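PDB 5Z1N: G-protein interacting protein 1 from Dictyostelium discoideum, which probably binds heterotrimeric G proteins through their beta-gamma subunits and sequesters them in the cytosol, its C-terminal TNFAIP8-like domain, present here, enclosing a phospholipid. Local coordinates for residues 21-25 / 34-38; 66-70 / 161-167; 95-99 / 133-139. All coordinates share one frame; numbering follows the deposited sequence. Where two conformers were deposited one is given.

Contact 1. Residues 21-25 / 34-38; sequences VKKII and ANEME
This is an antiparallel helix-helix contact closing the hairpin of helices 12-28 and 31-53, Ile25 packing on Ala34 and Met37 while Lys22 reaches Asn35 and Glu38, in the all-helical TNFAIP8-like domain. The short axes of the two segments come within 9.2 Å at an angle of 152°. They are nearest near the turn, where the CA atoms of Ile25 and Ala34 lie 5.4 Å apart, a spacing the small alanine side chain permits. Branch CG2 of Ile25 meets Ala34 CB at 3.9 Å. The side chains of Ile25 and Met37 cross at about a right angle, Ile25 CD1 touching Met37 CB at 3.7 Å. Phe131 and Leu132 of helix 119-132 extend this apolar face, and neighbouring Val21 touches the bound phosphatidylethanolamine.

The outer edge of the hairpin is polar. An extended chain, with CG anti to the backbone N (chi1 -179°), carries the methylenes of Lys22 past Ala34 and Glu38 before NZ reaches its acceptors. NZ forms a salt bridge to Glu38 OE1 at 2.7 Å, arriving from above the carboxylate plane, and donates to Asn35 OD1 at 3.0 Å. Glu38 has a second charged partner in Lys7. Water 1 bridges the pair, donating to Glu38 OE2 at 2.7 Å and accepting a weak bond from Lys22 NZ.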
# COMPACT_ATOMS: atom_id res chain seq x y z
N VAL A 21 -2.04 -2.82 8.09
CA VAL A 21 -2.80 -3.07 6.87
C VAL A 21 -3.53 -4.41 6.96
O VAL A 21 -4.71 -4.52 6.64
CB VAL A 21 -1.86 -3.03 5.65
CG1 VAL A 21 -2.62 -3.46 4.40
CG2 VAL A 21 -1.30 -1.64 5.47
N LYS A 22 -2.82 -5.45 7.42
CA LYS A 22 -3.41 -6.79 7.46
C LYS A 22 -4.61 -6.84 8.39
O LYS A 22 -5.61 -7.49 8.08
CB LYS A 22 -2.37 -7.82 7.88
CG LYS A 22 -2.92 -9.25 7.91
CD LYS A 22 -1.88 -10.26 8.34
CE LYS A 22 -2.43 -11.67 8.21
NZ LYS A 22 -1.46 -12.73 8.63
N LYS A 23 -4.52 -6.19 9.55
CA LYS A 23 -5.66 -6.19 10.46
C LYS A 23 -6.86 -5.50 9.82
O LYS A 23 -8.00 -6.00 9.91
CB LYS A 23 -5.30 -5.52 11.79
CG LYS A 23 -6.44 -5.52 12.80
CD LYS A 23 -5.95 -5.29 14.22
CE LYS A 23 -5.30 -3.92 14.37
NZ LYS A 23 -4.69 -3.73 15.73
N ILE A 24 -6.63 -4.37 9.15
CA ILE A 24 -7.74 -3.69 8.49
C ILE A 24 -8.36 -4.58 7.40
O ILE A 24 -9.59 -4.68 7.28
CB ILE A 24 -7.27 -2.34 7.93
CG1 ILE A 24 -7.05 -1.36 9.09
CG2 ILE A 24 -8.28 -1.78 6.94
CD1 ILE A 24 -6.28 -0.11 8.72
N ILE A 25 -7.52 -5.25 6.62
CA ILE A 25 -8.03 -6.15 5.58
C ILE A 25 -8.86 -7.26 6.19
O ILE A 25 -9.93 -7.61 5.68
CB ILE A 25 -6.87 -6.71 4.73
CG1 ILE A 25 -6.16 -5.59 3.98
CG2 ILE A 25 -7.40 -7.75 3.74
CD1 ILE A 25 -5.01 -6.09 3.14
N ALA A 34 -6.67 -11.60 3.75
CA ALA A 34 -5.65 -10.88 4.52
C ALA A 34 -4.31 -11.60 4.46
O ALA A 34 -3.26 -10.96 4.32
CB ALA A 34 -6.11 -10.71 5.96
N ASN A 35 -4.33 -12.93 4.58
CA ASN A 35 -3.09 -13.70 4.49
C ASN A 35 -2.49 -13.60 3.09
O ASN A 35 -1.28 -13.42 2.94
CB ASN A 35 -3.35 -15.16 4.87
CG ASN A 35 -3.72 -15.33 6.34
OD1 ASN A 35 -3.38 -14.49 7.17
ND2 ASN A 35 -4.41 -16.41 6.65
N GLU A 36 -3.34 -13.71 2.06
CA GLU A 36 -2.86 -13.59 0.69
C GLU A 36 -2.25 -12.22 0.44
O GLU A 36 -1.18 -12.11 -0.17
CB GLU A 36 -4.00 -13.85 -0.29
CG GLU A 36 -3.58 -13.74 -1.76
CD GLU A 36 -4.74 -13.44 -2.69
OE1 GLU A 36 -5.82 -13.06 -2.21
OE2 GLU A 36 -4.56 -13.56 -3.92
N MET A 37 -2.91 -11.15 0.90
CA MET A 37 -2.40 -9.81 0.67
C MET A 37 -1.11 -9.56 1.45
O MET A 37 -0.21 -8.89 0.94
CB MET A 37 -3.46 -8.78 1.04
CG MET A 37 -4.64 -8.75 0.07
SD MET A 37 -4.18 -8.11 -1.54
CE MET A 37 -5.09 -9.20 -2.63
N GLU A 38 -1.01 -10.10 2.66
CA GLU A 38 0.24 -9.96 3.42
C GLU A 38 1.39 -10.63 2.68
O GLU A 38 2.47 -10.03 2.49
CB GLU A 38 0.08 -10.54 4.82
CG GLU A 38 1.36 -10.50 5.65
CD GLU A 38 1.28 -11.35 6.92
OE1 GLU A 38 0.63 -12.41 6.89
OE2 GLU A 38 1.87 -10.94 7.94
O HOH W 1 1.67 -12.75 9.94

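Contact 2. Residues 66-70 / 161-167; sequences DRALR and YTQIELI. With PEF (di-palmitoyl-3-sn-phosphatidylethanolamine), chain B; LHG (1,2-dipalmitoyl-phosphatidyl-glycerole), chain C.
The backbone of 161-167, which has no regular secondary structure, runs back along one turn of helix 59-81, with CA atoms 4.8 Å apart for Arg70 and Thr162 and 6.0 Å for Asp66 and Leu166. It fastens the C-terminal tail of the TNFAIP8-like domain to the helical bundle beside the lipid pocket.

Two side chains one helical turn apart hold the tail by its main chain. Asp66 OD1 accepts from Leu166 N on its syn side in a nearly straight bond (N-H...O 173°), whose length of 2.5 Å is unusually short for N...O and doubtful. Its other oxygen, OD2, is gripped side-on by Arg70, whose NE and NH2 both stand 3.0 Å from it and approach from the same face of the carboxylate. This intrahelical salt bridge fixes the rotation of both groups and probably helps keep Asp66 charged. The arginine bends at chi3 (-75°), bringing its guanidinium round to Asp66 while CD lies against the carbonyl oxygens of Tyr161 and Ile164. On another edge NH1 donates to Thr162 O at 2.9 Å, the acceptor close to the guanidinium plane, although the donor stands above the plane of that carbonyl. Glu165 N lies over one guanidinium face, offset toward its rim.

Beneath these polar bonds Leu166 turns into the domain, its CD1 meeting Leu69 CB at 3.7 Å and its CG packing on Arg70 CG. Phe73 also touches Leu166, and Leu69 continues onto Leu102 and Ala105 of helix 92-113. The phosphatidylethanolamine borders the same layer: Leu69 CD1 and Ile167 CD1 touch its acyl chain, and its C31 lies over a face of the Tyr161 ring, 3.3 Å from Tyr161 CZ.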
# COMPACT_ATOMS: atom_id res chain seq x y z
N ASP A 66 7.77 6.00 -6.23
CA ASP A 66 7.89 6.75 -4.99
C ASP A 66 6.87 7.88 -4.94
O ASP A 66 5.98 7.90 -4.08
CB ASP A 66 9.32 7.29 -4.87
CG ASP A 66 9.46 8.31 -3.76
OD1 ASP A 66 9.47 7.91 -2.58
OD2 ASP A 66 9.58 9.51 -4.07
N ARG A 67 6.96 8.79 -5.92
CA ARG A 67 6.03 9.91 -5.98
C ARG A 67 4.59 9.43 -5.90
O ARG A 67 3.80 9.93 -5.08
CB ARG A 67 6.27 10.71 -7.26
CG ARG A 67 7.37 11.75 -7.14
CD ARG A 67 7.40 12.67 -8.35
NE ARG A 67 8.35 12.21 -9.36
CZ ARG A 67 9.65 12.48 -9.34
NH1 ARG A 67 10.44 12.02 -10.30
NH2 ARG A 67 10.17 13.22 -8.37
N ALA A 68 4.24 8.44 -6.72
CA ALA A 68 2.85 7.98 -6.73
C ALA A 68 2.44 7.53 -5.34
O ALA A 68 1.42 7.99 -4.80
CB ALA A 68 2.68 6.85 -7.74
N LEU A 69 3.26 6.69 -4.71
CA LEU A 69 2.92 6.20 -3.38
C LEU A 69 2.72 7.37 -2.43
O LEU A 69 1.71 7.44 -1.72
CB LEU A 69 4.02 5.27 -2.86
CG LEU A 69 4.07 3.89 -3.52
CD1 LEU A 69 5.27 3.11 -3.00
CD2 LEU A 69 2.78 3.12 -3.28
N ARG A 70 3.63 8.34 -2.47
CA ARG A 70 3.52 9.45 -1.53
C ARG A 70 2.24 10.23 -1.78
O ARG A 70 1.50 10.53 -0.84
CB ARG A 70 4.77 10.33 -1.61
CG ARG A 70 5.98 9.62 -1.01
CD ARG A 70 7.16 10.53 -0.78
NE ARG A 70 7.86 10.87 -2.01
CZ ARG A 70 7.99 12.10 -2.47
NH1 ARG A 70 7.49 13.12 -1.80
NH2 ARG A 70 8.64 12.32 -3.61
N TYR A 161 5.89 9.96 5.86
CA TYR A 161 6.76 9.70 4.72
C TYR A 161 6.37 10.46 3.46
O TYR A 161 7.00 10.26 2.41
CB TYR A 161 6.76 8.19 4.41
CG TYR A 161 7.40 7.36 5.50
CD1 TYR A 161 8.77 7.21 5.56
CD2 TYR A 161 6.62 6.72 6.45
CE1 TYR A 161 9.37 6.45 6.55
CE2 TYR A 161 7.20 5.96 7.45
CZ TYR A 161 8.58 5.83 7.49
OH TYR A 161 9.17 5.07 8.48
N THR A 162 5.38 11.35 3.52
CA THR A 162 4.85 11.96 2.31
C THR A 162 5.81 12.98 1.69
O THR A 162 5.73 13.22 0.48
CB THR A 162 3.51 12.63 2.59
OG1 THR A 162 3.67 13.61 3.63
CG2 THR A 162 2.48 11.60 3.02
N GLN A 163 6.71 13.57 2.47
CA GLN A 163 7.53 14.67 1.98
C GLN A 163 8.97 14.26 1.66
O GLN A 163 9.71 15.08 1.12
CB GLN A 163 7.56 15.82 3.00
CG GLN A 163 6.18 16.24 3.48
CD GLN A 163 6.09 17.72 3.76
OE1 GLN A 163 6.32 18.16 4.89
NE2 GLN A 163 5.76 18.50 2.74
N ILE A 164 9.37 13.04 1.98
CA ILE A 164 10.72 12.56 1.76
C ILE A 164 10.65 11.31 0.89
O ILE A 164 9.72 10.51 1.02
CB ILE A 164 11.44 12.26 3.09
CG1 ILE A 164 12.85 11.70 2.85
CG2 ILE A 164 10.63 11.30 3.94
CD1 ILE A 164 13.55 11.28 4.13
N GLU A 165 11.62 11.16 -0.01
CA GLU A 165 11.70 9.98 -0.86
C GLU A 165 11.65 8.71 -0.02
O GLU A 165 12.34 8.60 1.00
CB GLU A 165 12.98 10.00 -1.70
CG GLU A 165 13.08 11.15 -2.68
CD GLU A 165 14.45 11.24 -3.32
OE1 GLU A 165 15.45 11.03 -2.60
OE2 GLU A 165 14.53 11.51 -4.54
N LEU A 166 10.84 7.75 -0.46
CA LEU A 166 10.66 6.52 0.31
C LEU A 166 11.92 5.66 0.28
O LEU A 166 12.29 5.06 1.30
CB LEU A 166 9.46 5.74 -0.22
CG LEU A 166 8.09 6.41 -0.09
CD1 LEU A 166 7.01 5.54 -0.69
CD2 LEU A 166 7.79 6.72 1.36
N ILE A 167 12.58 5.57 -0.87
CA ILE A 167 13.81 4.80 -1.03
C ILE A 167 14.87 5.71 -1.63
O ILE A 167 14.62 6.37 -2.65
CB ILE A 167 13.61 3.55 -1.90
CG1 ILE A 167 12.33 2.80 -1.51
CG2 ILE A 167 14.82 2.63 -1.79
CD1 ILE A 167 12.40 2.17 -0.14
C2 PEF B . 11.41 -0.64 4.60
C1 PEF B . 12.54 -0.17 3.70
N PEF B . 15.62 4.90 4.00
C3 PEF B . 11.39 0.12 5.92
C4 PEF B . 14.91 2.99 2.68
C5 PEF B . 15.79 4.23 2.72
C10 PEF B . 9.22 -1.45 4.11
C11 PEF B . 7.97 -1.46 3.25
C12 PEF B . 6.70 -1.53 4.09
C13 PEF B . 5.52 -1.21 3.18
C14 PEF B . 4.16 -1.40 3.85
C15 PEF B . 3.10 -0.72 3.00
C16 PEF B . 1.69 -0.97 3.53
C17 PEF B . 0.69 0.01 2.93
C18 PEF B . 0.85 0.15 1.42
C19 PEF B . -0.50 0.30 0.72
C20 PEF B . -1.36 1.39 1.36
C21 PEF B . -2.75 0.86 1.67
C22 PEF B . -3.59 1.88 2.43
C23 PEF B . -4.81 1.23 3.07
C24 PEF B . -5.70 2.27 3.71
C25 PEF B . -6.82 1.63 4.50
C30 PEF B . 9.47 1.66 5.99
C31 PEF B . 8.86 3.03 5.75
C32 PEF B . 8.02 3.02 4.48
C33 PEF B . 8.90 2.91 3.24
C34 PEF B . 8.13 2.24 2.10
C35 PEF B . 8.92 2.31 0.79
C36 PEF B . 8.50 1.19 -0.16
C37 PEF B . 8.90 1.49 -1.60
C38 PEF B . 8.65 0.29 -2.50
C39 PEF B . 7.80 0.66 -3.71
C40 PEF B . 7.57 -0.53 -4.64
C41 PEF B . 6.85 -1.68 -3.93
C42 PEF B . 5.44 -1.28 -3.48
C43 PEF B . 4.68 -2.49 -2.97
C44 PEF B . 3.29 -2.12 -2.48
C45 PEF B . 2.47 -3.35 -2.18
O4 PEF B . 9.43 -2.31 4.94
O5 PEF B . 8.79 0.75 6.43
O2 PEF B . 10.18 -0.38 3.93
O3 PEF B . 10.86 1.41 5.67
O1P PEF B . 16.17 0.06 4.61
O2P PEF B . 14.94 0.33 2.30
O3P PEF B . 13.63 0.30 4.48
O4P PEF B . 15.07 2.23 3.88
P PEF B . 15.04 0.63 3.77
O1 LHG C . 16.53 3.45 1.06
C1 LHG C . 16.53 4.15 2.31
C2 LHG C . 15.09 4.36 2.79
O2 LHG C . 15.11 4.99 4.07
C3 LHG C . 14.39 3.02 2.90

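Contact 3. Residues 95-99 / 133-139; sequences LEKAS and GSLDFFT. With PEF (di-palmitoyl-3-sn-phosphatidylethanolamine), chain B.
The N-terminal end of helix 135-144, with the short break that precedes it, packs on helix 92-113 through Ser99, Leu95 and Ala98. The two short axes approach to 9.5 Å at 138°. Gly133 leaves helical geometry after helix 119-132, and Ser134 is the N-cap, its OG taking weak bonds from Asp136 N and Phe137 N.

Ser99 holds this break. The hydroxyl meets Gly133 O almost head-on, donating at 2.5 Å, because chi1 of -172° turns OG away from the backbone N of Ser99. Water 2 donates to Ser99 OG at 3.0 Å and accepts from Leu135 N. An alanine here removes the donor to Gly133 O and one partner of water 2, and would probably leave the break before helix 135-144 freer to shift.

Beside the polar corner, Leu135 CD1 touches Leu95 CB at 3.6 Å. Phe138 CB lies 4.0 Å from Leu95 CD2, and its ring turns an edge toward Ser99 N while CE2 meets Ala98 CB at 3.9 Å. Ser134 O sits over one face of that ring, near the rim. Phe137 and Phe138 both line the phosphatidylethanolamine pocket, Phe137 CE2 near acyl carbon C23 and Phe138 CE1 near C24. Among the surrounding helices, Leu95 and Ala98 back onto helix 59-81 through Ala79, His75 and Leu76, whereas Phe137 packs on Ile24, Ile25 and Val28 of helix 12-28.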
# COMPACT_ATOMS: atom_id res chain seq x y z
N LEU A 95 -10.79 10.47 -1.48
CA LEU A 95 -10.40 9.07 -1.51
C LEU A 95 -10.14 8.62 -2.94
O LEU A 95 -9.19 7.87 -3.20
CB LEU A 95 -11.47 8.21 -0.85
CG LEU A 95 -11.58 8.34 0.68
CD1 LEU A 95 -12.76 7.54 1.21
CD2 LEU A 95 -10.29 7.90 1.35
N GLU A 96 -10.96 9.09 -3.88
CA GLU A 96 -10.73 8.78 -5.28
C GLU A 96 -9.31 9.15 -5.70
O GLU A 96 -8.63 8.35 -6.35
CB GLU A 96 -11.75 9.51 -6.16
CG GLU A 96 -11.74 9.07 -7.61
CD GLU A 96 -13.03 9.41 -8.32
OE1 GLU A 96 -13.78 10.27 -7.81
OE2 GLU A 96 -13.29 8.81 -9.39
N LYS A 97 -8.85 10.33 -5.30
CA LYS A 97 -7.49 10.73 -5.67
C LYS A 97 -6.48 9.74 -5.11
O LYS A 97 -5.58 9.29 -5.83
CB LYS A 97 -7.21 12.15 -5.20
CG LYS A 97 -7.94 13.20 -6.02
CD LYS A 97 -7.48 14.61 -5.71
CE LYS A 97 -8.14 15.61 -6.66
NZ LYS A 97 -7.52 16.96 -6.55
N ALA A 98 -6.65 9.35 -3.84
CA ALA A 98 -5.80 8.30 -3.29
C ALA A 98 -5.81 7.08 -4.19
O ALA A 98 -4.76 6.59 -4.62
CB ALA A 98 -6.25 7.94 -1.87
N SER A 99 -7.01 6.61 -4.54
CA SER A 99 -7.12 5.42 -5.37
C SER A 99 -6.39 5.64 -6.69
O SER A 99 -5.58 4.80 -7.10
CB SER A 99 -8.60 5.08 -5.61
OG SER A 99 -8.73 3.83 -6.26
N GLY A 133 -5.61 -0.45 -3.24
CA GLY A 133 -5.94 0.87 -3.72
C GLY A 133 -7.37 1.05 -4.14
O GLY A 133 -7.70 2.07 -4.77
N SER A 134 -8.25 0.10 -3.82
CA SER A 134 -9.63 0.18 -4.27
C SER A 134 -10.38 1.28 -3.53
O SER A 134 -10.30 1.38 -2.30
CB SER A 134 -10.33 -1.16 -4.05
OG SER A 134 -11.73 -1.03 -4.21
N LEU A 135 -11.13 2.09 -4.28
CA LEU A 135 -12.02 3.06 -3.65
C LEU A 135 -13.09 2.37 -2.80
O LEU A 135 -13.52 2.93 -1.78
CB LEU A 135 -12.67 3.93 -4.73
CG LEU A 135 -13.56 5.08 -4.25
CD1 LEU A 135 -12.83 5.95 -3.25
CD2 LEU A 135 -14.02 5.91 -5.44
N ASP A 136 -13.52 1.17 -3.19
CA ASP A 136 -14.47 0.43 -2.36
C ASP A 136 -13.86 0.06 -1.02
O ASP A 136 -14.52 0.15 0.03
CB ASP A 136 -14.94 -0.83 -3.09
CG ASP A 136 -15.62 -0.53 -4.40
OD1 ASP A 136 -16.30 0.51 -4.50
OD2 ASP A 136 -15.48 -1.34 -5.34
N PHE A 137 -12.59 -0.37 -1.03
CA PHE A 137 -11.87 -0.65 0.21
C PHE A 137 -11.82 0.58 1.09
O PHE A 137 -12.11 0.52 2.30
CB PHE A 137 -10.47 -1.16 -0.14
CG PHE A 137 -9.60 -1.48 1.05
CD1 PHE A 137 -10.11 -2.14 2.15
CD2 PHE A 137 -8.26 -1.14 1.04
CE1 PHE A 137 -9.30 -2.44 3.23
CE2 PHE A 137 -7.44 -1.44 2.12
CZ PHE A 137 -7.96 -2.09 3.22
N PHE A 138 -11.49 1.73 0.50
CA PHE A 138 -11.37 2.96 1.29
C PHE A 138 -12.72 3.36 1.89
O PHE A 138 -12.80 3.68 3.08
CB PHE A 138 -10.80 4.09 0.42
CG PHE A 138 -9.38 3.84 -0.05
CD1 PHE A 138 -8.57 2.91 0.59
CD2 PHE A 138 -8.87 4.53 -1.14
CE1 PHE A 138 -7.27 2.69 0.15
CE2 PHE A 138 -7.58 4.31 -1.58
CZ PHE A 138 -6.78 3.39 -0.93
N THR A 139 -13.79 3.36 1.08
CA THR A 139 -15.09 3.78 1.60
C THR A 139 -15.56 2.85 2.71
O THR A 139 -16.05 3.31 3.76
CB THR A 139 -16.13 3.86 0.48
OG1 THR A 139 -16.27 2.57 -0.14
CG2 THR A 139 -15.71 4.88 -0.57
C2 PEF B . 11.41 -0.64 4.60
C1 PEF B . 12.54 -0.17 3.70
N PEF B . 15.62 4.90 4.00
C3 PEF B . 11.39 0.12 5.92
C4 PEF B . 14.91 2.99 2.68
C5 PEF B . 15.79 4.23 2.72
C10 PEF B . 9.22 -1.45 4.11
C11 PEF B . 7.97 -1.46 3.25
C12 PEF B . 6.70 -1.53 4.09
C13 PEF B . 5.52 -1.21 3.18
C14 PEF B . 4.16 -1.40 3.85
C15 PEF B . 3.10 -0.72 3.00
C16 PEF B . 1.69 -0.97 3.53
C17 PEF B . 0.69 0.01 2.93
C18 PEF B . 0.85 0.15 1.42
C19 PEF B . -0.50 0.30 0.72
C20 PEF B . -1.36 1.39 1.36
C21 PEF B . -2.75 0.86 1.67
C22 PEF B . -3.59 1.88 2.43
C23 PEF B . -4.81 1.23 3.07
C24 PEF B . -5.70 2.27 3.71
C25 PEF B . -6.82 1.63 4.50
C30 PEF B . 9.47 1.66 5.99
C31 PEF B . 8.86 3.03 5.75
C32 PEF B . 8.02 3.02 4.48
C33 PEF B . 8.90 2.91 3.24
C34 PEF B . 8.13 2.24 2.10
C35 PEF B . 8.92 2.31 0.79
C36 PEF B . 8.50 1.19 -0.16
C37 PEF B . 8.90 1.49 -1.60
C38 PEF B . 8.65 0.29 -2.50
C39 PEF B . 7.80 0.66 -3.71
C40 PEF B . 7.57 -0.53 -4.64
C41 PEF B . 6.85 -1.68 -3.93
C42 PEF B . 5.44 -1.28 -3.48
C43 PEF B . 4.68 -2.49 -2.97
C44 PEF B . 3.29 -2.12 -2.48
C45 PEF B . 2.47 -3.35 -2.18
O4 PEF B . 9.43 -2.31 4.94
O5 PEF B . 8.79 0.75 6.43
O2 PEF B . 10.18 -0.38 3.93
O3 PEF B . 10.86 1.41 5.67
O1P PEF B . 16.17 0.06 4.61
O2P PEF B . 14.94 0.33 2.30
O3P PEF B . 13.63 0.30 4.48
O4P PEF B . 15.07 2.23 3.88
P PEF B . 15.04 0.63 3.77
O HOH W 2 -10.73 1.76 -7.20
O HOH W 3 -6.29 1.91 -7.47

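Overall arrangement
Contact 1 is the most buried of the three, an apolar hairpin interface with one charged edge; contacts 2 and 3 are partly buried. Contacts 1 and 3 join directly, since the Phe137 ring packs on Ile24 and Ile25. Contacts 1 and 2 lie on opposite sides of the chain's centre, about 22 Å apart between centres. Contact 3 is nested within the chain loop that contact 2 closes. All border the phosphatidylethanolamine, contact 1 through Val21, contact 2 from the ester end to the middle of one acyl chain, contact 3 near the end of the other (C23 to C25). Charged side chains bind a main chain in 66-70/161-167, but a hydroxyl does so in 95-99/133-139.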